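PDB 4UHP: large component of pyocin AP41 from Pseudomonas aeruginosa, which probably acts as an endonuclease that cleaves DNA in susceptible bacteria, this chain being the C-terminal DNase domain of the bacteriocin, bound to its immunity protein. Local coordinates for residues 92-97 with 114-119; 10-15 with 29-34; 23-28 with 123-128. All coordinates share one frame; numbering follows the deposited sequence.

Interaction 1. Residues 92-97 with 114-119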
loop_
_atom_site.group_PDB
_atom_site.type_symbol
_atom_site.label_atom_id
_atom_site.label_comp_id
_atom_site.label_asym_id
_atom_site.label_seq_id
_atom_site.Cartn_x
_atom_site.Cartn_y
_atom_site.Cartn_z
ATOM N N GLU C 92 3.595 3.669 6.177
ATOM C CA GLU C 92 2.169 3.528 5.896
ATOM C C GLU C 92 1.806 2.264 5.122
ATOM O O GLU C 92 0.642 1.862 5.099
ATOM C CB GLU C 92 1.670 4.749 5.119
ATOM C CG GLU C 92 1.956 6.079 5.796
ATOM C CD GLU C 92 1.348 7.248 5.055
ATOM O OE1 GLU C 92 0.688 7.019 4.019
ATOM O OE2 GLU C 92 1.521 8.394 5.516
ATOM N N LYS C 93 2.797 1.642 4.489
ATOM C CA LYS C 93 2.549 0.502 3.614
ATOM C C LYS C 93 2.463 -0.814 4.373
ATOM O O LYS C 93 3.110 -0.989 5.405
ATOM C CB LYS C 93 3.651 0.385 2.561
ATOM C CG LYS C 93 3.937 1.647 1.781
ATOM C CD LYS C 93 5.165 1.446 0.904
ATOM C CE LYS C 93 5.621 2.750 0.280
ATOM N NZ LYS C 93 6.866 2.567 -0.515
ATOM N N PHE C 94 1.664 -1.739 3.847
ATOM C CA PHE C 94 1.709 -3.122 4.302
ATOM C C PHE C 94 3.118 -3.651 4.067
ATOM O O PHE C 94 3.742 -3.334 3.056
ATOM C CB PHE C 94 0.682 -3.988 3.568
ATOM C CG PHE C 94 -0.739 -3.750 3.999
ATOM C CD1 PHE C 94 -1.251 -4.382 5.122
ATOM C CD2 PHE C 94 -1.570 -2.912 3.271
ATOM C CE1 PHE C 94 -2.560 -4.175 5.518
ATOM C CE2 PHE C 94 -2.880 -2.698 3.659
ATOM C CZ PHE C 94 -3.377 -3.331 4.784
ATOM N N GLU C 95 3.625 -4.451 4.995
ATOM C CA GLU C 95 5.012 -4.889 4.910
ATOM C C GLU C 95 5.146 -6.403 4.952
ATOM O O GLU C 95 4.483 -7.072 5.743
ATOM C CB GLU C 95 5.834 -4.266 6.041
ATOM C CG GLU C 95 6.933 -3.324 5.571
ATOM C CD GLU C 95 7.857 -2.903 6.699
ATOM O OE1 GLU C 95 7.402 -2.160 7.593
ATOM O OE2 GLU C 95 9.035 -3.324 6.698
ATOM N N ILE C 96 6.007 -6.933 4.089
ATOM C CA ILE C 96 6.393 -8.334 4.159
ATOM C C ILE C 96 7.516 -8.483 5.172
ATOM O O ILE C 96 8.523 -7.775 5.101
ATOM C CB ILE C 96 6.862 -8.877 2.801
ATOM C CG1 ILE C 96 5.828 -8.578 1.717
ATOM C CG2 ILE C 96 7.128 -10.372 2.891
ATOM C CD1 ILE C 96 6.283 -8.971 0.331
ATOM N N HIS C 97 7.338 -9.391 6.123
ATOM C CA HIS C 97 8.352 -9.615 7.141
ATOM C C HIS C 97 8.606 -11.093 7.381
ATOM O O HIS C 97 7.688 -11.914 7.332
ATOM C CB HIS C 97 7.953 -8.938 8.451
ATOM C CG HIS C 97 8.312 -7.489 8.509
ATOM N ND1 HIS C 97 9.600 -7.051 8.733
ATOM C CD2 HIS C 97 7.557 -6.375 8.363
ATOM C CE1 HIS C 97 9.621 -5.730 8.725
ATOM N NE2 HIS C 97 8.393 -5.295 8.506
ATOM N N LEU C 114 6.991 -16.083 6.014
ATOM C CA LEU C 114 6.569 -14.718 5.718
ATOM C C LEU C 114 5.185 -14.405 6.272
ATOM O O LEU C 114 4.283 -15.242 6.233
ATOM C CB LEU C 114 6.581 -14.477 4.206
ATOM C CG LEU C 114 7.922 -14.669 3.497
ATOM C CD1 LEU C 114 7.768 -14.484 2.000
ATOM C CD2 LEU C 114 8.953 -13.707 4.054
ATOM N N VAL C 115 5.029 -13.190 6.786
ATOM C CA VAL C 115 3.730 -12.681 7.212
ATOM C C VAL C 115 3.567 -11.236 6.754
ATOM O O VAL C 115 4.555 -10.542 6.510
ATOM C CB VAL C 115 3.553 -12.748 8.745
ATOM C CG1 VAL C 115 3.432 -14.191 9.213
ATOM C CG2 VAL C 115 4.705 -12.037 9.449
ATOM N N ILE C 116 2.324 -10.789 6.625
ATOM C CA ILE C 116 2.052 -9.392 6.307
ATOM C C ILE C 116 1.624 -8.653 7.568
ATOM O O ILE C 116 0.751 -9.120 8.299
ATOM C CB ILE C 116 0.956 -9.244 5.235
ATOM C CG1 ILE C 116 1.293 -10.079 3.996
ATOM C CG2 ILE C 116 0.761 -7.775 4.871
ATOM C CD1 ILE C 116 2.612 -9.718 3.348
ATOM N N VAL C 117 2.249 -7.506 7.827
ATOM C CA VAL C 117 1.922 -6.706 9.002
ATOM C C VAL C 117 1.777 -5.230 8.648
ATOM O O VAL C 117 2.354 -4.751 7.671
ATOM C CB VAL C 117 2.993 -6.842 10.106
ATOM C CG1 VAL C 117 3.083 -8.278 10.597
ATOM C CG2 VAL C 117 4.341 -6.363 9.599
ATOM N N THR C 118 0.991 -4.515 9.445
ATOM C CA THR C 118 0.897 -3.068 9.317
ATOM C C THR C 118 2.093 -2.443 10.024
ATOM O O THR C 118 2.677 -3.071 10.906
ATOM C CB THR C 118 -0.418 -2.522 9.912
ATOM O OG1 THR C 118 -0.486 -2.835 11.309
ATOM C CG2 THR C 118 -1.622 -3.118 9.192
ATOM N N PRO C 119 2.475 -1.215 9.629
ATOM C CA PRO C 119 3.594 -0.538 10.296
ATOM C C PRO C 119 3.394 -0.433 11.806
ATOM O O PRO C 119 4.354 -0.581 12.564
ATOM C CB PRO C 119 3.600 0.845 9.644
ATOM C CG PRO C 119 3.051 0.601 8.280
ATOM C CD PRO C 119 1.995 -0.456 8.460
#
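The carbonyl oxygen of His-97 is held twice from the neighbouring strand: Val-115 N donates to His-97 O over 3.0 Å, and Leu-114 CA approaches the same oxygen at 3.4 Å in a weaker CA-H...O contact. His-97 N answers by donating to Val-115 O, and Glu-95 and Val-117 form a second reciprocal pair. These two hydrogen-bonded pairs enclose the non-hydrogen-bonded pair Ile-96 and Ile-116; the strands so joined, 95-98 and 114-117, are the β hairpin part of the ββα-metal finger of HNH nucleases. The two isoleucines, β-branched and so well suited to strands, lie side by side and point the same way. Ile-116 is bent at chi2 (-59°), which turns CD1 to within 3.8 Å of Ile-96 CG1, while Ile-116 CG2 meets Phe-94 CD1 at 4.0 Å, the two side chains crossing at about a right angle. On the other face His-97 crosses Val-117, its CD2 only 3.4 Å from Val-117 CG2. Pro-119, which needs no N-H partner in the first turn of its helix, lays CG 3.3 Å from Lys-93 O. Beyond the strands, Glu-92 and Lys-93 form salt bridges to Lys-43 and Asp-39 of the immunity protein. The isoleucine face packs on Trp-45 and Phe-52 of helix 45-56; helix 119-127 meets the other face, stacking the His-122 ring on His-97, and strand 27-28 bonds to Ile-116.

Interaction 2. Residues 10-15 with 29-34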
loop_
_atom_site.group_PDB
_atom_site.type_symbol
_atom_site.label_atom_id
_atom_site.label_comp_id
_atom_site.label_asym_id
_atom_site.label_seq_id
_atom_site.Cartn_x
_atom_site.Cartn_y
_atom_site.Cartn_z
ATOM N N GLY C 10 2.131 -22.005 2.157
ATOM C CA GLY C 10 1.301 -20.945 2.700
ATOM C C GLY C 10 0.232 -21.512 3.612
ATOM O O GLY C 10 0.344 -22.644 4.077
ATOM N N GLN C 11 -0.807 -20.726 3.874
ATOM C CA GLN C 11 -1.904 -21.186 4.715
ATOM C C GLN C 11 -3.255 -20.822 4.112
ATOM O O GLN C 11 -3.472 -19.687 3.691
ATOM C CB GLN C 11 -1.777 -20.617 6.129
ATOM C CG GLN C 11 -0.621 -21.210 6.922
ATOM C CD GLN C 11 -0.669 -20.852 8.392
ATOM O OE1 GLN C 11 -1.668 -20.320 8.879
ATOM N NE2 GLN C 11 0.410 -21.145 9.109
ATOM N N PRO C 12 -4.168 -21.802 4.063
ATOM C CA PRO C 12 -5.478 -21.674 3.417
ATOM C C PRO C 12 -6.513 -20.940 4.265
ATOM O O PRO C 12 -7.211 -21.565 5.064
ATOM C CB PRO C 12 -5.910 -23.133 3.202
ATOM C CG PRO C 12 -4.698 -23.975 3.522
ATOM C CD PRO C 12 -3.919 -23.181 4.509
ATOM N N VAL C 13 -6.601 -19.625 4.090
ATOM C CA VAL C 13 -7.712 -18.848 4.632
ATOM C C VAL C 13 -8.176 -17.847 3.572
ATOM O O VAL C 13 -7.372 -17.307 2.817
ATOM C CB VAL C 13 -7.333 -18.139 5.964
ATOM C CG1 VAL C 13 -6.557 -16.850 5.708
ATOM C CG2 VAL C 13 -8.585 -17.855 6.790
ATOM N N THR C 14 -9.486 -17.641 3.479
ATOM C CA THR C 14 -10.049 -16.712 2.500
ATOM C C THR C 14 -11.027 -15.748 3.157
ATOM O O THR C 14 -11.658 -16.073 4.159
ATOM C CB THR C 14 -10.760 -17.451 1.345
ATOM O OG1 THR C 14 -11.969 -18.044 1.830
ATOM C CG2 THR C 14 -9.856 -18.515 0.731
ATOM N N GLY C 15 -11.140 -14.564 2.568
ATOM C CA GLY C 15 -11.894 -13.473 3.146
ATOM C C GLY C 15 -10.982 -12.263 3.185
ATOM O O GLY C 15 -10.052 -12.173 2.386
ATOM N N ILE C 29 0.959 -15.898 4.520
ATOM C CA ILE C 29 0.688 -15.787 3.093
ATOM C C ILE C 29 -0.346 -16.816 2.658
ATOM O O ILE C 29 -0.173 -18.009 2.906
ATOM C CB ILE C 29 1.972 -15.975 2.264
ATOM C CG1 ILE C 29 3.104 -15.110 2.827
ATOM C CG2 ILE C 29 1.712 -15.676 0.793
ATOM C CD1 ILE C 29 2.767 -13.639 2.912
ATOM N N PRO C 30 -1.431 -16.356 2.013
ATOM C CA PRO C 30 -2.482 -17.256 1.524
ATOM C C PRO C 30 -1.929 -18.294 0.558
ATOM O O PRO C 30 -0.998 -17.996 -0.190
ATOM C CB PRO C 30 -3.452 -16.311 0.808
ATOM C CG PRO C 30 -3.202 -14.974 1.416
ATOM C CD PRO C 30 -1.737 -14.944 1.728
ATOM N N SER C 31 -2.497 -19.495 0.579
ATOM C CA SER C 31 -2.013 -20.582 -0.261
ATOM C C SER C 31 -2.097 -20.235 -1.747
ATOM O O SER C 31 -1.192 -20.566 -2.515
ATOM C CB SER C 31 -2.792 -21.864 0.033
ATOM O OG SER C 31 -4.184 -21.609 0.120
ATOM N N GLN C 32 -3.170 -19.556 -2.144
ATOM C CA GLN C 32 -3.368 -19.202 -3.547
ATOM C C GLN C 32 -2.344 -18.168 -4.006
ATOM O O GLN C 32 -2.050 -18.058 -5.193
ATOM C CB GLN C 32 -4.790 -18.683 -3.784
ATOM C CG GLN C 32 -5.130 -17.378 -3.073
ATOM C CD GLN C 32 -5.575 -17.583 -1.636
ATOM O OE1 GLN C 32 -5.334 -18.632 -1.039
ATOM N NE2 GLN C 32 -6.232 -16.575 -1.073
ATOM N N ILE C 33 -1.801 -17.412 -3.059
ATOM C CA ILE C 33 -0.702 -16.500 -3.353
ATOM C C ILE C 33 0.597 -17.287 -3.458
ATOM O O ILE C 33 1.395 -17.078 -4.373
ATOM C CB ILE C 33 -0.558 -15.407 -2.277
ATOM C CG1 ILE C 33 -1.842 -14.581 -2.188
ATOM C CG2 ILE C 33 0.629 -14.510 -2.584
ATOM C CD1 ILE C 33 -2.182 -13.858 -3.463
ATOM N N ALA C 34 0.794 -18.199 -2.512
ATOM C CA ALA C 34 1.952 -19.084 -2.513
ATOM C C ALA C 34 2.052 -19.865 -3.817
ATOM O O ALA C 34 3.148 -20.086 -4.331
ATOM C CB ALA C 34 1.890 -20.040 -1.331
#
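Ser-31 sets its hydroxyl against Pro-12, with OG 3.5 Å from Pro-12 CA and 3.8 Å from Pro-12 CB. Its chi1 of 45° tucks OG back over the backbone, within weak bonding distance of Gln-32 OE1. Gln-32 does not stretch away from the helix: with chi2 at -84° the chain folds, and its amide is brought round toward the loop, NE2 lying 4.1 Å from Val-13 O. That carbonyl oxygen is buried by the contact without a partner in the model, whereas Gln-32 NE2 bonds to Ser-61. An extended loop thus crosses the start of helix 31-37, N-capped by Pro-30, in the N-terminal part of the colicin/pyocin DNase domain, where Ile-29 packs on Phe-52 of helix 45-56 and on strand 114-117. Pro-30 O begins the helix by accepting Ala-34 N, and the first-turn Ser-31 N reaches the loop at Gln-11 O through a weak bond of 3.3 Å. Firmer is the bond just before the helix, from Gln-11 N to Ile-29 O at 3.0 Å. Gly-10, with a positive phi of 76°, suits the close approach here because it carries no side chain: its CA comes within 3.3 Å of Ile-29 O, and the small methyl of Ala-34 points at it, CB 4.0 Å from Gly-10 N.

Interaction 3. Residues 23-28 with 123-128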
loop_
_atom_site.group_PDB
_atom_site.type_symbol
_atom_site.label_atom_id
_atom_site.label_comp_id
_atom_site.label_asym_id
_atom_site.label_seq_id
_atom_site.Cartn_x
_atom_site.Cartn_y
_atom_site.Cartn_z
ATOM N N GLN C 23 -3.230 -7.391 13.427
ATOM C CA GLN C 23 -3.456 -8.158 14.647
ATOM C C GLN C 23 -2.456 -9.297 14.799
ATOM O O GLN C 23 -1.908 -9.791 13.813
ATOM C CB GLN C 23 -4.878 -8.719 14.666
ATOM C CG GLN C 23 -5.967 -7.664 14.586
ATOM C CD GLN C 23 -7.347 -8.266 14.434
ATOM O OE1 GLN C 23 -7.496 -9.482 14.306
ATOM N NE2 GLN C 23 -8.369 -7.417 14.449
ATOM N N GLY C 24 -2.233 -9.710 16.044
ATOM C CA GLY C 24 -1.354 -10.828 16.341
ATOM C C GLY C 24 0.063 -10.587 15.868
ATOM O O GLY C 24 0.597 -9.491 16.019
ATOM N N ASP C 25 0.678 -11.612 15.289
ATOM C CA ASP C 25 2.017 -11.461 14.740
ATOM C C ASP C 25 1.960 -11.401 13.219
ATOM O O ASP C 25 2.925 -11.736 12.531
ATOM C CB ASP C 25 2.925 -12.597 15.211
ATOM C CG ASP C 25 3.024 -12.670 16.724
ATOM O OD1 ASP C 25 2.986 -11.603 17.377
ATOM O OD2 ASP C 25 3.136 -13.790 17.262
ATOM N N GLY C 26 0.819 -10.952 12.705
ATOM C CA GLY C 26 0.633 -10.782 11.278
ATOM C C GLY C 26 -0.187 -11.894 10.659
ATOM O O GLY C 26 -0.538 -12.867 11.328
ATOM N N VAL C 27 -0.493 -11.747 9.376
ATOM C CA VAL C 27 -1.236 -12.765 8.646
ATOM C C VAL C 27 -0.306 -13.528 7.708
ATOM O O VAL C 27 0.439 -12.924 6.936
ATOM C CB VAL C 27 -2.405 -12.149 7.842
ATOM C CG1 VAL C 27 -1.947 -10.920 7.068
ATOM C CG2 VAL C 27 -3.021 -13.185 6.910
ATOM N N PRO C 28 -0.334 -14.866 7.786
ATOM C CA PRO C 28 0.479 -15.696 6.891
ATOM C C PRO C 28 0.068 -15.530 5.431
ATOM O O PRO C 28 -1.036 -15.069 5.145
ATOM C CB PRO C 28 0.202 -17.121 7.383
ATOM C CG PRO C 28 -1.117 -17.032 8.077
ATOM C CD PRO C 28 -1.134 -15.679 8.717
ATOM N N SER C 123 5.704 -2.574 14.935
ATOM C CA SER C 123 6.357 -1.961 16.087
ATOM C C SER C 123 5.914 -2.635 17.379
ATOM O O SER C 123 6.716 -2.833 18.292
ATOM C CB SER C 123 6.059 -0.463 16.153
ATOM O OG SER C 123 4.694 -0.228 16.454
ATOM N N GLU C 124 4.634 -2.987 17.449
ATOM C CA GLU C 124 4.084 -3.646 18.627
ATOM C C GLU C 124 4.654 -5.052 18.789
ATOM O O GLU C 124 4.862 -5.520 19.907
ATOM C CB GLU C 124 2.558 -3.694 18.548
ATOM C CG GLU C 124 1.904 -2.322 18.616
ATOM C CD GLU C 124 0.395 -2.379 18.477
ATOM O OE1 GLU C 124 -0.131 -3.424 18.035
ATOM O OE2 GLU C 124 -0.267 -1.374 18.811
ATOM N N ILE C 125 4.898 -5.720 17.666
ATOM C CA ILE C 125 5.550 -7.024 17.671
ATOM C C ILE C 125 6.965 -6.899 18.225
ATOM O O ILE C 125 7.373 -7.666 19.095
ATOM C CB ILE C 125 5.605 -7.635 16.257
ATOM C CG1 ILE C 125 4.206 -8.055 15.803
ATOM C CG2 ILE C 125 6.549 -8.827 16.221
ATOM C CD1 ILE C 125 4.150 -8.513 14.360
ATOM N N HIS C 126 7.700 -5.917 17.714
ATOM C CA HIS C 126 9.067 -5.658 18.143
ATOM C C HIS C 126 9.153 -5.397 19.643
ATOM O O HIS C 126 10.098 -5.828 20.302
ATOM C CB HIS C 126 9.643 -4.468 17.375
ATOM C CG HIS C 126 11.021 -4.080 17.810
ATOM N ND1 HIS C 126 12.156 -4.696 17.327
ATOM C CD2 HIS C 126 11.447 -3.139 18.686
ATOM C CE1 HIS C 126 13.221 -4.149 17.884
ATOM N NE2 HIS C 126 12.819 -3.202 18.713
ATOM N N LYS C 127 8.160 -4.695 20.177
ATOM C CA LYS C 127 8.134 -4.368 21.598
ATOM C C LYS C 127 7.855 -5.596 22.461
ATOM O O LYS C 127 8.257 -5.651 23.624
ATOM C CB LYS C 127 7.089 -3.287 21.876
ATOM C CG LYS C 127 7.414 -1.941 21.254
ATOM C CD LYS C 127 6.332 -0.914 21.541
ATOM C CE LYS C 127 6.678 0.427 20.920
ATOM N NZ LYS C 127 5.639 1.457 21.191
ATOM N N GLU C 128 7.168 -6.580 21.889
ATOM C CA GLU C 128 6.841 -7.805 22.612
ATOM C C GLU C 128 8.006 -8.791 22.606
ATOM O O GLU C 128 7.924 -9.866 23.200
ATOM C CB GLU C 128 5.593 -8.463 22.015
ATOM C CG GLU C 128 4.310 -7.666 22.208
ATOM C CD GLU C 128 3.100 -8.339 21.580
ATOM O OE1 GLU C 128 3.116 -8.578 20.354
ATOM O OE2 GLU C 128 2.130 -8.626 22.313
#
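Ile-125 presses the end of its side chain against Asp-25, joining the helix of the ββα-metal finger, residues 119-127, to a type II' β turn formed by Gln-23 to Gly-26. The turn is closed by Gly-26 N donating to Gln-23 O, and Gly-24 occupies its second position with a positive phi of 60°, a conformation that glycine adopts readily. Gly-26 also has a positive phi, 103°, as the chain leaves the turn for strand 27-28; at its backbone angles a CB would be jammed against the carbonyl oxygen of Asp-25, so the lack of a side chain suits this place too.

The compact part of the contact is made by one side chain. Ile-125 points at the turn and is extended at chi2 (173°), which carries CD1 out to the turn; CD1 comes to rest 3.7 Å from Asp-25 CA. Behind it, Ile-125 CG1 lies 3.9 Å from Gly-24 O. The hydrocarbon therefore packs largely on the backbone of the turn, a surface that the unbranched CG1-CD1 arm of an isoleucine can reach and cover. The inner flank of Ile-125 is covered by Val-117 of the sheet.

Toward solvent the contact becomes loose. The side chain of Asp-25 runs obliquely past Ile-125, with OD1 4.1 Å from Ile-125 CG1, and polar residues suit this exposed margin. Arg-121, one turn before Ile-125 in the helix, forms salt bridges with Glu-124 and Glu-128 and donates from NE to Gly-24 O, so that it bridges helix and turn where the two segments themselves make apolar and van der Waals contact. At the outer edge two like charges, probably tempered by Arg-121, stand close together, Asp-25 OD1 lying 4.2 Å from Glu-128 OE1.

In the fold
All three contacts belong to the one nuclease domain. Along the chain, both segments of interaction 2 precede those of interaction 1, the segments of interactions 2 and 3 alternate, and interaction 3, spanning from strand 27-28 to the final helix, encloses interaction 1. Strand 114-117 is the common element: it lies between strands 95-98 and 27-28 and leads directly into helix 119-127. Centres of interactions 1 and 3 are about 10 Å apart, linked by the probable hydrogen bond from Ile-116 N to Val-27 O; those of 1 and 2 are about 15 Å apart. Interaction 3 joins the N-terminal part to the finger helix, while interaction 2, about 19 Å away between centres, holds two N-terminal pieces together and reaches the sheet through Ile-29.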